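Local coordinates for lysine/ornithine decarboxylase (PDB 2PLJ), which catalyses the decarboxylation of lysine and ornithine, probably with pyridoxal phosphate as cofactor, as a beta/alpha-barrel member of the basic amino acid decarboxylases, at residues A[56-61]-A[402-407]; A[216-221]-A[256-261]; A[299-304]-A[379-384]; A[323-328]-A[361-366]; A[336-341]-A[383-388]. All coordinates share one frame; numbering follows the deposited sequence.

Contact 1 of 5, residues A[56-61]-A[402-407]; sequences PLLLLD and AQTIAL
Leu58 pairs with Thr404 in a parallel beta ladder of the C-terminal beta barrel, which joins strand 57-61 to the last strand of the fold, 403-407. Leu58 donates through N to Gln403 O (2.8 Å) and accepts at O from Ile405 N (2.7 Å); Leu60 repeats the pattern with Ile405 O and Leu407 N, and Gln403 N reaches back to Pro56 O. On one face Leu57 runs alongside Gln403, and Leu59 alongside Ile405, with Leu59 CD2 4.0 Å from Ile405 CB. On the other, the Leu58 and Thr404 side chains meet at an oblique angle, CB and CD1 of Leu58 both touching Thr404 OG1 (3.6 Å each). Leu60 turns CG anti to its backbone N (chi1 164°), which carries CD2 to within 4.1 Å of Ala406 CB. Farther out, strand 300-312 bonds to the other edge of 57-61 through Leu57, Leu59 and Asp61, while helix 40-53 packs on the leucines of the first face. At the far end Asp61 OD1 caps Asp63 N at the start of helix 62-75 and also binds Asn408 ND2.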
# COMPACT_ATOMS: atom_id res chain seq x y z
N PRO A 56 13.60 -4.28 9.92
CA PRO A 56 13.05 -5.57 9.48
C PRO A 56 13.69 -6.09 8.18
O PRO A 56 14.26 -5.31 7.41
CB PRO A 56 11.56 -5.25 9.24
CG PRO A 56 11.54 -3.81 8.83
CD PRO A 56 12.77 -3.14 9.48
N LEU A 57 13.56 -7.39 7.96
CA LEU A 57 14.20 -8.08 6.82
C LEU A 57 13.21 -9.01 6.17
O LEU A 57 12.27 -9.48 6.83
CB LEU A 57 15.37 -8.94 7.31
CG LEU A 57 16.55 -8.27 7.98
CD1 LEU A 57 17.56 -9.30 8.47
CD2 LEU A 57 17.20 -7.22 7.05
N LEU A 58 13.45 -9.32 4.90
CA LEU A 58 12.78 -10.41 4.20
C LEU A 58 13.89 -11.36 3.70
O LEU A 58 14.76 -10.95 2.92
CB LEU A 58 11.98 -9.86 3.03
CG LEU A 58 10.78 -9.01 3.44
CD1 LEU A 58 10.27 -8.26 2.25
CD2 LEU A 58 9.65 -9.88 3.98
N LEU A 59 13.89 -12.60 4.18
CA LEU A 59 14.91 -13.57 3.79
C LEU A 59 14.39 -14.40 2.61
O LEU A 59 13.44 -15.16 2.75
CB LEU A 59 15.31 -14.48 4.97
CG LEU A 59 15.71 -13.74 6.26
CD1 LEU A 59 16.10 -14.77 7.33
CD2 LEU A 59 16.85 -12.74 5.98
N LEU A 60 15.04 -14.22 1.47
CA LEU A 60 14.64 -14.91 0.24
C LEU A 60 15.57 -16.10 -0.02
O LEU A 60 16.79 -15.97 -0.16
CB LEU A 60 14.74 -13.93 -0.93
CG LEU A 60 14.73 -14.55 -2.34
CD1 LEU A 60 13.34 -15.23 -2.56
CD2 LEU A 60 14.99 -13.44 -3.39
N ASP A 61 14.96 -17.28 -0.06
CA ASP A 61 15.75 -18.51 -0.24
C ASP A 61 15.55 -19.02 -1.67
O ASP A 61 14.47 -19.58 -2.01
CB ASP A 61 15.33 -19.57 0.79
CG ASP A 61 16.17 -20.86 0.69
OD1 ASP A 61 17.02 -20.95 -0.23
OD2 ASP A 61 15.95 -21.78 1.52
N ALA A 402 11.32 -3.03 4.83
CA ALA A 402 12.16 -4.20 5.06
C ALA A 402 13.14 -4.40 3.90
O ALA A 402 12.77 -4.24 2.73
CB ALA A 402 11.29 -5.43 5.22
N GLN A 403 14.37 -4.74 4.25
CA GLN A 403 15.39 -5.07 3.26
C GLN A 403 15.30 -6.56 2.93
O GLN A 403 15.25 -7.41 3.83
CB GLN A 403 16.79 -4.75 3.82
CG GLN A 403 17.87 -4.93 2.75
CD GLN A 403 19.27 -4.55 3.19
OE1 GLN A 403 20.17 -4.50 2.36
NE2 GLN A 403 19.46 -4.26 4.49
N THR A 404 15.29 -6.88 1.64
CA THR A 404 15.33 -8.28 1.23
C THR A 404 16.77 -8.79 1.15
O THR A 404 17.64 -8.15 0.55
CB THR A 404 14.58 -8.47 -0.12
OG1 THR A 404 13.17 -8.21 0.06
CG2 THR A 404 14.71 -9.90 -0.64
N ILE A 405 17.02 -9.94 1.76
CA ILE A 405 18.35 -10.57 1.71
C ILE A 405 18.22 -11.85 0.87
O ILE A 405 17.49 -12.76 1.25
CB ILE A 405 18.89 -10.93 3.11
CG1 ILE A 405 18.82 -9.72 4.07
CG2 ILE A 405 20.32 -11.45 2.96
CD1 ILE A 405 19.58 -8.50 3.58
N ALA A 406 18.92 -11.90 -0.27
CA ALA A 406 18.78 -13.03 -1.21
C ALA A 406 19.86 -14.05 -0.89
O ALA A 406 21.08 -13.71 -0.90
CB ALA A 406 18.88 -12.56 -2.66
N LEU A 407 19.42 -15.28 -0.66
CA LEU A 407 20.29 -16.40 -0.31
C LEU A 407 20.26 -17.54 -1.32
O LEU A 407 19.22 -17.80 -1.97
CB LEU A 407 19.86 -16.98 1.06
CG LEU A 407 19.56 -15.99 2.20
CD1 LEU A 407 18.83 -16.67 3.36
CD2 LEU A 407 20.85 -15.39 2.66

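Contact 2 of 5, residues A[216-221]-A[256-261]. With P3T ((4-{[(4-aminobutyl)amino]methyl}-5-hydroxy-6-methylpyridin-3-yl)methyl dihydrogen phosphate), chain D.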
# COMPACT_ATOMS: atom_id res chain seq x y z
N GLY A 216 -8.39 -16.79 -11.06
CA GLY A 216 -8.28 -16.04 -9.79
C GLY A 216 -7.15 -16.54 -8.89
O GLY A 216 -6.74 -17.71 -8.94
N SER A 217 -6.65 -15.66 -8.04
CA SER A 217 -5.48 -16.03 -7.22
C SER A 217 -5.90 -16.90 -6.01
O SER A 217 -7.04 -16.77 -5.49
CB SER A 217 -4.71 -14.76 -6.81
OG SER A 217 -3.41 -15.07 -6.30
N GLN A 218 -4.98 -17.79 -5.59
CA GLN A 218 -5.21 -18.74 -4.47
C GLN A 218 -6.53 -19.50 -4.69
O GLN A 218 -7.42 -19.48 -3.86
CB GLN A 218 -5.17 -18.01 -3.11
CG GLN A 218 -5.17 -18.90 -1.86
CD GLN A 218 -3.88 -19.70 -1.63
OE1 GLN A 218 -2.90 -19.62 -2.40
NE2 GLN A 218 -3.87 -20.45 -0.53
N THR A 219 -6.64 -20.08 -5.88
CA THR A 219 -7.81 -20.91 -6.22
C THR A 219 -7.60 -22.27 -5.60
O THR A 219 -6.60 -22.93 -5.91
CB THR A 219 -7.94 -21.03 -7.75
OG1 THR A 219 -8.40 -19.79 -8.28
CG2 THR A 219 -8.97 -22.13 -8.12
N THR A 220 -8.55 -22.71 -4.78
CA THR A 220 -8.39 -23.96 -4.03
C THR A 220 -9.14 -25.13 -4.68
O THR A 220 -8.90 -26.29 -4.33
CB THR A 220 -8.79 -23.79 -2.57
OG1 THR A 220 -10.13 -23.26 -2.50
CG2 THR A 220 -7.77 -22.86 -1.84
N ASN A 221 -10.04 -24.80 -5.61
CA ASN A 221 -10.83 -25.80 -6.36
C ASN A 221 -10.35 -25.89 -7.81
O ASN A 221 -10.61 -24.98 -8.60
CB ASN A 221 -12.32 -25.45 -6.33
CG ASN A 221 -13.19 -26.51 -7.00
OD1 ASN A 221 -12.68 -27.47 -7.59
ND2 ASN A 221 -14.51 -26.37 -6.87
N PHE A 256 -2.53 -21.06 -8.77
CA PHE A 256 -2.21 -22.29 -8.05
C PHE A 256 -1.94 -21.89 -6.61
O PHE A 256 -1.25 -20.89 -6.36
CB PHE A 256 -0.98 -22.96 -8.68
CG PHE A 256 -1.10 -23.11 -10.17
CD1 PHE A 256 -1.94 -24.10 -10.71
CD2 PHE A 256 -0.49 -22.19 -11.02
CE1 PHE A 256 -2.08 -24.20 -12.11
CE2 PHE A 256 -0.62 -22.29 -12.41
CZ PHE A 256 -1.43 -23.30 -12.96
N PRO A 257 -2.55 -22.63 -5.67
CA PRO A 257 -2.54 -22.22 -4.27
C PRO A 257 -1.35 -22.76 -3.46
O PRO A 257 -0.76 -23.79 -3.80
CB PRO A 257 -3.86 -22.81 -3.74
CG PRO A 257 -3.94 -24.15 -4.47
CD PRO A 257 -3.40 -23.82 -5.90
N VAL A 258 -1.05 -22.06 -2.37
CA VAL A 258 -0.03 -22.52 -1.42
C VAL A 258 -0.59 -22.50 -0.00
O VAL A 258 -1.62 -21.88 0.26
CB VAL A 258 1.24 -21.63 -1.47
CG1 VAL A 258 1.81 -21.61 -2.86
CG2 VAL A 258 0.94 -20.23 -0.98
N ASN A 259 0.09 -23.19 0.90
CA ASN A 259 -0.33 -23.23 2.29
C ASN A 259 0.00 -21.95 2.99
O ASN A 259 1.16 -21.53 2.98
CB ASN A 259 0.35 -24.38 3.03
CG ASN A 259 -0.05 -25.73 2.47
OD1 ASN A 259 0.78 -26.51 2.03
ND2 ASN A 259 -1.33 -25.97 2.44
N TYR A 260 -1.01 -21.34 3.61
CA TYR A 260 -0.78 -20.26 4.58
C TYR A 260 -1.06 -20.84 5.96
O TYR A 260 -0.23 -21.55 6.51
CB TYR A 260 -1.62 -19.01 4.28
CG TYR A 260 -1.06 -18.30 3.08
CD1 TYR A 260 0.00 -17.38 3.21
CD2 TYR A 260 -1.56 -18.57 1.80
CE1 TYR A 260 0.54 -16.73 2.09
CE2 TYR A 260 -1.04 -17.94 0.67
CZ TYR A 260 0.02 -17.02 0.81
OH TYR A 260 0.52 -16.42 -0.35
N THR A 261 -2.23 -20.56 6.52
CA THR A 261 -2.55 -21.15 7.84
C THR A 261 -3.50 -22.34 7.71
O THR A 261 -3.82 -22.97 8.71
CB THR A 261 -3.14 -20.12 8.83
OG1 THR A 261 -4.39 -19.64 8.32
CG2 THR A 261 -2.16 -18.94 9.02
OAE P3T D . -0.33 -17.47 -9.61
PAU P3T D . -0.99 -16.16 -9.00
OAF P3T D . 0.13 -15.28 -8.26
OAC P3T D . -2.20 -16.40 -8.11
OAP P3T D . -1.49 -15.16 -10.18
CAM P3T D . -0.47 -14.65 -11.14
CAS P3T D . -1.28 -13.96 -12.25
CAH P3T D . -1.20 -14.61 -13.49
NAO P3T D . -1.87 -14.12 -14.53
CAQ P3T D . -2.65 -13.05 -14.44
CAA P3T D . -3.42 -12.57 -15.70
CAR P3T D . -2.80 -12.37 -13.22
OAD P3T D . -3.59 -11.28 -13.17
CAT P3T D . -2.11 -12.84 -12.08
CAG P3T D . -2.21 -12.12 -10.85
NAN P3T D . -3.27 -11.35 -10.62
CAL P3T D . -3.51 -10.51 -9.41
CAK P3T D . -3.26 -11.26 -8.09
CAJ P3T D . -3.47 -10.20 -6.95
CAI P3T D . -3.24 -10.83 -5.57
NAB P3T D . -3.64 -9.92 -4.47
O HOH W 1 -2.25 -18.23 -6.17
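A single side-chain amide stands in for a strand partner here: Gln218 meets both the N-H and the C=O of Val258. Its NE2 donates to Val258 O at 2.8 Å along an almost straight line (176° at the hydrogen); NE2 lies in the plane of the Val258 carbonyl, and Val258 O is 3° out of the Gln218 amide plane. OE1 accepts from Val258 N at 3.1 Å. The chain leaves the backbone with CG anti to N and then bends at chi2 (70°), which brings the amide across Pro257 at about a right angle. The Tyr260 ring presents its edge to this amide, CD2 3.8 Å from NE2. Nearby, Pro257 CG packs 3.3 Å from Thr219 O, a buried carbonyl with no polar partner in the model. Ser217 OG donates to phosphate oxygen OAC of the pyridoxyl-putrescine adduct at 2.6 Å. Arg293 bonds to Ser217 OG and to Tyr260 OH, and backbone nitrogens of Gly255, Gly292 and Arg293 bind the ligand too. One water, held by Gln218 N and Phe256 O, donates to the same OAC, which thus receives both of these bonds from neutral donors.

Contact 3 of 5, residues A[299-304]-A[379-384]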
# COMPACT_ATOMS: atom_id res chain seq x y z
N ALA A 299 9.00 -18.90 -0.46
CA ALA A 299 10.44 -18.69 -0.53
C ALA A 299 10.94 -17.54 0.36
O ALA A 299 12.16 -17.32 0.46
CB ALA A 299 10.88 -18.46 -1.99
N VAL A 300 10.02 -16.82 1.01
CA VAL A 300 10.44 -15.65 1.79
C VAL A 300 9.94 -15.78 3.23
O VAL A 300 8.80 -16.17 3.46
CB VAL A 300 9.95 -14.31 1.14
CG1 VAL A 300 10.27 -13.10 2.03
CG2 VAL A 300 10.53 -14.13 -0.29
N THR A 301 10.82 -15.45 4.16
CA THR A 301 10.49 -15.40 5.59
C THR A 301 10.68 -13.97 6.07
O THR A 301 11.74 -13.39 5.81
CB THR A 301 11.48 -16.31 6.34
OG1 THR A 301 11.37 -17.63 5.81
CG2 THR A 301 11.15 -16.33 7.86
N SER A 302 9.70 -13.40 6.76
CA SER A 302 9.84 -12.02 7.23
C SER A 302 10.38 -12.03 8.65
O SER A 302 10.12 -12.96 9.41
CB SER A 302 8.51 -11.26 7.20
OG SER A 302 7.55 -11.88 8.07
N VAL A 303 11.14 -10.98 8.98
CA VAL A 303 11.70 -10.83 10.31
C VAL A 303 11.44 -9.39 10.73
O VAL A 303 11.90 -8.44 10.06
CB VAL A 303 13.24 -11.14 10.34
CG1 VAL A 303 13.78 -11.02 11.78
CG2 VAL A 303 13.53 -12.51 9.75
N ALA A 304 10.69 -9.22 11.81
CA ALA A 304 10.48 -7.89 12.41
C ALA A 304 10.92 -7.91 13.85
O ALA A 304 11.03 -8.97 14.45
CB ALA A 304 9.01 -7.48 12.32
N LEU A 379 12.34 -10.80 18.24
CA LEU A 379 11.92 -11.01 16.83
C LEU A 379 10.60 -11.75 16.64
O LEU A 379 10.29 -12.72 17.35
CB LEU A 379 13.03 -11.72 16.07
CG LEU A 379 14.43 -11.10 16.16
CD1 LEU A 379 15.42 -11.88 15.29
CD2 LEU A 379 14.40 -9.62 15.79
N VAL A 380 9.87 -11.29 15.61
CA VAL A 380 8.62 -11.88 15.18
C VAL A 380 8.83 -12.29 13.72
O VAL A 380 9.28 -11.48 12.91
CB VAL A 380 7.45 -10.89 15.31
CG1 VAL A 380 6.17 -11.47 14.69
CG2 VAL A 380 7.23 -10.55 16.79
N ILE A 381 8.49 -13.54 13.43
CA ILE A 381 8.84 -14.16 12.14
C ILE A 381 7.54 -14.47 11.42
O ILE A 381 6.61 -15.01 12.04
CB ILE A 381 9.64 -15.49 12.37
CG1 ILE A 381 10.85 -15.32 13.34
CG2 ILE A 381 10.02 -16.16 11.05
CD1 ILE A 381 11.75 -14.11 13.08
N GLY A 382 7.46 -14.15 10.14
CA GLY A 382 6.30 -14.49 9.31
C GLY A 382 6.70 -15.48 8.22
O GLY A 382 7.79 -15.35 7.63
N ARG A 383 5.86 -16.49 7.99
CA ARG A 383 6.15 -17.47 6.93
C ARG A 383 5.27 -17.25 5.71
O ARG A 383 4.19 -16.66 5.81
CB ARG A 383 5.93 -18.93 7.40
CG ARG A 383 6.27 -19.27 8.86
CD ARG A 383 7.74 -19.16 9.17
NE ARG A 383 8.59 -20.10 8.44
CZ ARG A 383 8.99 -21.30 8.90
NH1 ARG A 383 8.56 -21.76 10.07
NH2 ARG A 383 9.78 -22.06 8.15
N THR A 384 5.71 -17.83 4.58
CA THR A 384 4.97 -17.73 3.32
C THR A 384 4.79 -16.24 2.97
O THR A 384 3.72 -15.78 2.53
CB THR A 384 3.58 -18.45 3.37
OG1 THR A 384 3.65 -19.59 4.26
CG2 THR A 384 3.15 -18.91 1.97
O HOH W 2 8.15 -19.08 4.16
O HOH W 3 9.87 -19.87 6.03
O HOH W 4 7.92 -10.37 10.34
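Val303 and Ile381 lie side by side on one face of an antiparallel pairing, pointing the same way, with Val303 CG1 3.9 Å from Ile381 CD1. Leu379 comes at an oblique angle to the same valine, its CD1 touching CG1 from two residues before Ile381. Towards the other end Thr301 slants across Ile381, and their CG2 methyls are pressed to 3.4 Å, closer than methyls normally pack. Both methyls are anti to their own backbone N, which sets each beside its own carbonyl carbon. The opposite face is lined by Ser302, Gly382, Ala304 and Val380. Ser302 OG, at chi1 62°, leans over Gly382, where there is no side chain, 3.1 Å from its CA. Ser302 with Gly382 and Ala304 with Val380 are the hydrogen-bonded pairs, Ala304 N reaching Val380 O at 2.9 Å with 174° at the hydrogen. The ladder widens towards Val300 and Thr384: one water links Val300 O to Thr384 N, a second joins Thr301 OG1 to Arg383 NE in the guanidinium plane, and Val300 also bonds to Met385 by backbone. Strand 57-61 borders 300-304 on its other edge. This ladder, with its water-bridged end, belongs to the C-terminal beta barrel of the basic amino acid decarboxylases.

Contact 4 of 5, residues A[323-328]-A[361-366]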
# COMPACT_ATOMS: atom_id res chain seq x y z
N GLY A 323 4.78 -3.70 9.19
CA GLY A 323 3.34 -3.85 9.36
C GLY A 323 2.57 -3.68 8.06
O GLY A 323 3.11 -3.96 6.99
N ILE A 324 1.31 -3.25 8.18
CA ILE A 324 0.37 -3.28 7.04
C ILE A 324 0.69 -2.27 5.96
O ILE A 324 0.19 -2.39 4.83
CB ILE A 324 -1.12 -3.11 7.46
CG1 ILE A 324 -1.44 -1.62 7.66
CG2 ILE A 324 -1.46 -4.08 8.63
CD1 ILE A 324 -2.93 -1.30 7.83
N TYR A 325 1.54 -1.28 6.28
CA TYR A 325 2.02 -0.34 5.25
C TYR A 325 3.32 -0.80 4.61
O TYR A 325 3.88 -0.13 3.72
CB TYR A 325 2.19 1.04 5.86
CG TYR A 325 0.85 1.73 6.10
CD1 TYR A 325 0.15 2.33 5.03
CD2 TYR A 325 0.28 1.78 7.38
CE1 TYR A 325 -1.07 2.97 5.22
CE2 TYR A 325 -0.92 2.44 7.58
CZ TYR A 325 -1.58 3.05 6.50
OH TYR A 325 -2.78 3.69 6.73
N GLY A 326 3.78 -1.96 5.08
CA GLY A 326 5.04 -2.56 4.65
C GLY A 326 4.85 -3.99 4.16
O GLY A 326 4.04 -4.24 3.25
N SER A 327 5.57 -4.94 4.76
CA SER A 327 5.56 -6.33 4.26
C SER A 327 4.24 -7.02 4.49
O SER A 327 3.89 -7.97 3.76
CB SER A 327 6.66 -7.19 4.90
OG SER A 327 7.93 -6.58 4.79
N PHE A 328 3.46 -6.50 5.46
CA PHE A 328 2.13 -7.07 5.76
C PHE A 328 0.99 -6.38 5.04
O PHE A 328 -0.18 -6.56 5.38
CB PHE A 328 1.91 -7.12 7.28
CG PHE A 328 2.84 -8.09 7.96
CD1 PHE A 328 2.53 -9.45 8.04
CD2 PHE A 328 4.07 -7.65 8.46
CE1 PHE A 328 3.42 -10.36 8.66
CE2 PHE A 328 4.98 -8.56 9.07
CZ PHE A 328 4.65 -9.91 9.17
N SER A 361 -4.00 3.62 13.69
CA SER A 361 -4.66 2.54 14.43
C SER A 361 -5.01 1.32 13.54
O SER A 361 -5.14 0.20 14.03
CB SER A 361 -5.88 3.08 15.20
OG SER A 361 -6.79 3.66 14.28
N VAL A 362 -5.14 1.53 12.23
CA VAL A 362 -5.43 0.45 11.28
C VAL A 362 -4.20 -0.48 11.13
O VAL A 362 -4.34 -1.64 10.70
CB VAL A 362 -5.83 0.98 9.84
CG1 VAL A 362 -4.62 1.55 9.08
CG2 VAL A 362 -6.44 -0.14 9.00
N ASP A 363 -3.02 0.04 11.47
CA ASP A 363 -1.80 -0.72 11.26
C ASP A 363 -1.62 -1.75 12.39
O ASP A 363 -0.83 -1.56 13.33
CB ASP A 363 -0.60 0.21 11.16
CG ASP A 363 0.68 -0.51 10.78
OD1 ASP A 363 0.64 -1.77 10.60
OD2 ASP A 363 1.72 0.18 10.65
N VAL A 364 -2.34 -2.85 12.26
CA VAL A 364 -2.30 -3.98 13.21
C VAL A 364 -2.18 -5.26 12.40
O VAL A 364 -2.95 -5.46 11.43
CB VAL A 364 -3.56 -3.97 14.08
CG1 VAL A 364 -3.67 -5.26 14.92
CG2 VAL A 364 -3.54 -2.71 14.95
N ILE A 365 -1.22 -6.11 12.77
CA ILE A 365 -0.95 -7.36 12.04
C ILE A 365 -1.71 -8.55 12.61
O ILE A 365 -2.14 -9.44 11.87
CB ILE A 365 0.58 -7.69 12.11
CG1 ILE A 365 1.41 -6.58 11.46
CG2 ILE A 365 0.83 -9.11 11.58
CD1 ILE A 365 2.86 -6.55 12.05
N ALA A 366 -1.88 -8.57 13.94
CA ALA A 366 -2.61 -9.65 14.61
C ALA A 366 -3.35 -9.03 15.78
O ALA A 366 -2.71 -8.55 16.72
CB ALA A 366 -1.67 -10.72 15.10
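Two loops of the C-terminal barrel meet at the subunit interface beside an active site, where a type I turn from Gly323 to Gly326 is held by Asp363, the centre of an inverse gamma turn. Ile324 N donates to Asp363 OD1 at 2.9 Å, approaching from above the carboxylate plane. Asp363 OD2 bonds to Thr358 OG1 and lies near the plane of the Tyr325 ring, at its edge. The Ile324 side chain slides past the aspartate, and with chi1 at 82° it sends CD1 across to Val362 CG1 (3.5 Å). At the other end Ile365 lies over one face of Phe328, a CH-pi contact with CG2 4.2 Å from the ring centroid; its CD1 also reaches Gly323 CA at 3.8 Å. From the second subunit, Phe333 stacks on Tyr325 and packs against Ile324 and Val362, while Lys186 bonds to Asp363 O. Tyr325, about 5 Å from a bound P3T other than the copy met by Ser217 and Tyr388, bonds through its hydroxyl to Asp360. With a partner for each oxygen, the Asp363 carboxylate is fixed in rotation, and the buried turn nitrogen probably favours its charged form.

Contact 5 of 5, residues A[336-341]-A[383-388]; sequences ARYPLT and RTMGAY. With P3T ((4-{[(4-aminobutyl)amino]methyl}-5-hydroxy-6-methylpyridin-3-yl)methyl dihydrogen phosphate), chain D.
Met385 sets its sulfur over one face of the Tyr338 ring, toward the CG rim, a Met-aromatic contact with SD 3.5 Å from the ring centroid and 15° off the normal. Chi1 and chi2, both -70°, turn the methionine so that SD reaches that face. Thr384 O adds to the tight part, 3.5 Å from Tyr338 CD1, and Arg383 N donates to Pro339 O at 3.0 Å. The side chains of Pro339 and Arg383 cross at about a right angle, CB to CG 4.0 Å. The guanidinium of Arg383 turns away from 336-341, and on the looser side the direct contacts give way to water: one molecule lies in the plane of the Tyr338 ring, 2.6 Å from OH, and donates to Ala387 O. Beyond it Tyr388 leaves the pairing for the ligand, laying its ring face over CAI of the putrescine chain while OH donates to phosphate oxygen OAF at 2.6 Å. The loop 383-388 thus runs from strand 379-382, which pairs with 340-342 through Ile381 and Thr341, past helix 293-296, where Ala387 and Tyr388 touch Arg293.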
# COMPACT_ATOMS: atom_id res chain seq x y z
N ALA A 336 -4.95 -11.48 3.19
CA ALA A 336 -4.03 -12.53 3.58
C ALA A 336 -4.04 -12.82 5.09
O ALA A 336 -4.50 -12.02 5.91
CB ALA A 336 -2.61 -12.16 3.16
N ARG A 337 -3.49 -13.98 5.44
CA ARG A 337 -3.21 -14.33 6.83
C ARG A 337 -1.97 -15.23 6.81
O ARG A 337 -1.97 -16.28 6.14
CB ARG A 337 -4.39 -15.07 7.49
CG ARG A 337 -4.16 -15.25 8.97
CD ARG A 337 -5.27 -16.05 9.64
NE ARG A 337 -5.01 -16.16 11.07
CZ ARG A 337 -5.84 -15.73 12.03
NH1 ARG A 337 -7.02 -15.16 11.73
NH2 ARG A 337 -5.51 -15.88 13.31
N TYR A 338 -0.93 -14.80 7.51
CA TYR A 338 0.35 -15.52 7.49
C TYR A 338 0.60 -16.21 8.82
O TYR A 338 0.31 -15.62 9.87
CB TYR A 338 1.55 -14.59 7.17
CG TYR A 338 1.27 -13.67 5.99
CD1 TYR A 338 1.46 -14.11 4.68
CD2 TYR A 338 0.78 -12.36 6.21
CE1 TYR A 338 1.15 -13.29 3.59
CE2 TYR A 338 0.48 -11.51 5.13
CZ TYR A 338 0.68 -12.00 3.83
OH TYR A 338 0.42 -11.15 2.79
N PRO A 339 1.23 -17.40 8.78
CA PRO A 339 1.68 -18.01 10.05
C PRO A 339 2.73 -17.08 10.67
O PRO A 339 3.58 -16.57 9.97
CB PRO A 339 2.33 -19.34 9.63
CG PRO A 339 1.93 -19.56 8.17
CD PRO A 339 1.63 -18.20 7.60
N LEU A 340 2.62 -16.85 11.97
CA LEU A 340 3.54 -15.99 12.73
C LEU A 340 4.13 -16.78 13.89
O LEU A 340 3.43 -17.58 14.53
CB LEU A 340 2.81 -14.75 13.25
CG LEU A 340 2.18 -13.79 12.22
CD1 LEU A 340 1.28 -12.77 12.93
CD2 LEU A 340 3.24 -13.12 11.37
N THR A 341 5.40 -16.55 14.17
CA THR A 341 6.04 -17.18 15.31
C THR A 341 7.05 -16.22 15.93
O THR A 341 7.25 -15.09 15.45
CB THR A 341 6.63 -18.59 14.93
OG1 THR A 341 6.97 -19.32 16.11
CG2 THR A 341 7.83 -18.48 13.99
N ARG A 383 5.86 -16.49 7.99
CA ARG A 383 6.15 -17.47 6.93
C ARG A 383 5.27 -17.25 5.71
O ARG A 383 4.19 -16.66 5.81
CB ARG A 383 5.93 -18.93 7.40
CG ARG A 383 6.27 -19.27 8.86
CD ARG A 383 7.74 -19.16 9.17
NE ARG A 383 8.59 -20.10 8.44
CZ ARG A 383 8.99 -21.30 8.90
NH1 ARG A 383 8.56 -21.76 10.07
NH2 ARG A 383 9.78 -22.06 8.15
N THR A 384 5.71 -17.83 4.58
CA THR A 384 4.97 -17.73 3.32
C THR A 384 4.79 -16.24 2.97
O THR A 384 3.72 -15.78 2.53
CB THR A 384 3.58 -18.45 3.37
OG1 THR A 384 3.65 -19.59 4.26
CG2 THR A 384 3.15 -18.91 1.97
N MET A 385 5.87 -15.49 3.16
CA MET A 385 5.86 -14.03 2.98
C MET A 385 6.38 -13.53 1.61
O MET A 385 6.76 -12.36 1.46
CB MET A 385 6.62 -13.34 4.14
CG MET A 385 5.90 -13.42 5.48
SD MET A 385 4.42 -12.37 5.46
CE MET A 385 5.15 -10.75 5.50
N GLY A 386 6.36 -14.42 0.61
CA GLY A 386 7.02 -14.09 -0.66
C GLY A 386 6.16 -13.34 -1.67
O GLY A 386 6.69 -12.58 -2.50
N ALA A 387 4.84 -13.58 -1.65
CA ALA A 387 3.99 -13.13 -2.74
C ALA A 387 3.02 -12.04 -2.27
O ALA A 387 2.36 -12.23 -1.24
CB ALA A 387 3.17 -14.33 -3.32
N TYR A 388 2.95 -10.92 -3.01
CA TYR A 388 2.01 -9.81 -2.70
C TYR A 388 2.23 -9.33 -1.26
O TYR A 388 1.27 -9.19 -0.47
CB TYR A 388 0.54 -10.22 -2.97
CG TYR A 388 0.35 -10.89 -4.32
CD1 TYR A 388 0.46 -10.15 -5.50
CD2 TYR A 388 0.11 -12.28 -4.40
CE1 TYR A 388 0.29 -10.76 -6.74
CE2 TYR A 388 -0.07 -12.92 -5.66
CZ TYR A 388 0.05 -12.15 -6.82
OH TYR A 388 -0.10 -12.73 -8.04
OAE P3T D . -0.33 -17.47 -9.61
PAU P3T D . -0.99 -16.16 -9.00
OAF P3T D . 0.13 -15.28 -8.26
OAC P3T D . -2.20 -16.40 -8.11
OAP P3T D . -1.49 -15.16 -10.18
CAM P3T D . -0.47 -14.65 -11.14
CAS P3T D . -1.28 -13.96 -12.25
CAH P3T D . -1.20 -14.61 -13.49
NAO P3T D . -1.87 -14.12 -14.53
CAQ P3T D . -2.65 -13.05 -14.44
CAA P3T D . -3.42 -12.57 -15.70
CAR P3T D . -2.80 -12.37 -13.22
OAD P3T D . -3.59 -11.28 -13.17
CAT P3T D . -2.11 -12.84 -12.08
CAG P3T D . -2.21 -12.12 -10.85
NAN P3T D . -3.27 -11.35 -10.62
CAL P3T D . -3.51 -10.51 -9.41
CAK P3T D . -3.26 -11.26 -8.09
CAJ P3T D . -3.47 -10.20 -6.95
CAI P3T D . -3.24 -10.83 -5.57
NAB P3T D . -3.64 -9.92 -4.47
O HOH W 5 0.20 -12.36 0.46

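In the fold
From the N terminus, strand 57-61 waits for nearly the whole chain before contact 1 closes its loop with 402-407, and every other contact is nested within that loop. Contact 2 closes first, joining two loops of the beta/alpha barrel, and is complete before contacts 3, 4 and 5 open. Contact 3 then opens at 299-304 and closes at 379-384, enclosing contact 4. Contacts 4 and 5 cross, since 336-341 falls between 323-328 and 361-366; contact 5 ends beside contact 3, sharing Arg383 and Thr384. Contacts 1, 3 and 5 reach one sheet through neighbouring strands, and Tyr260 of contact 2 packs on Thr384 and Pro339, joining the two domains.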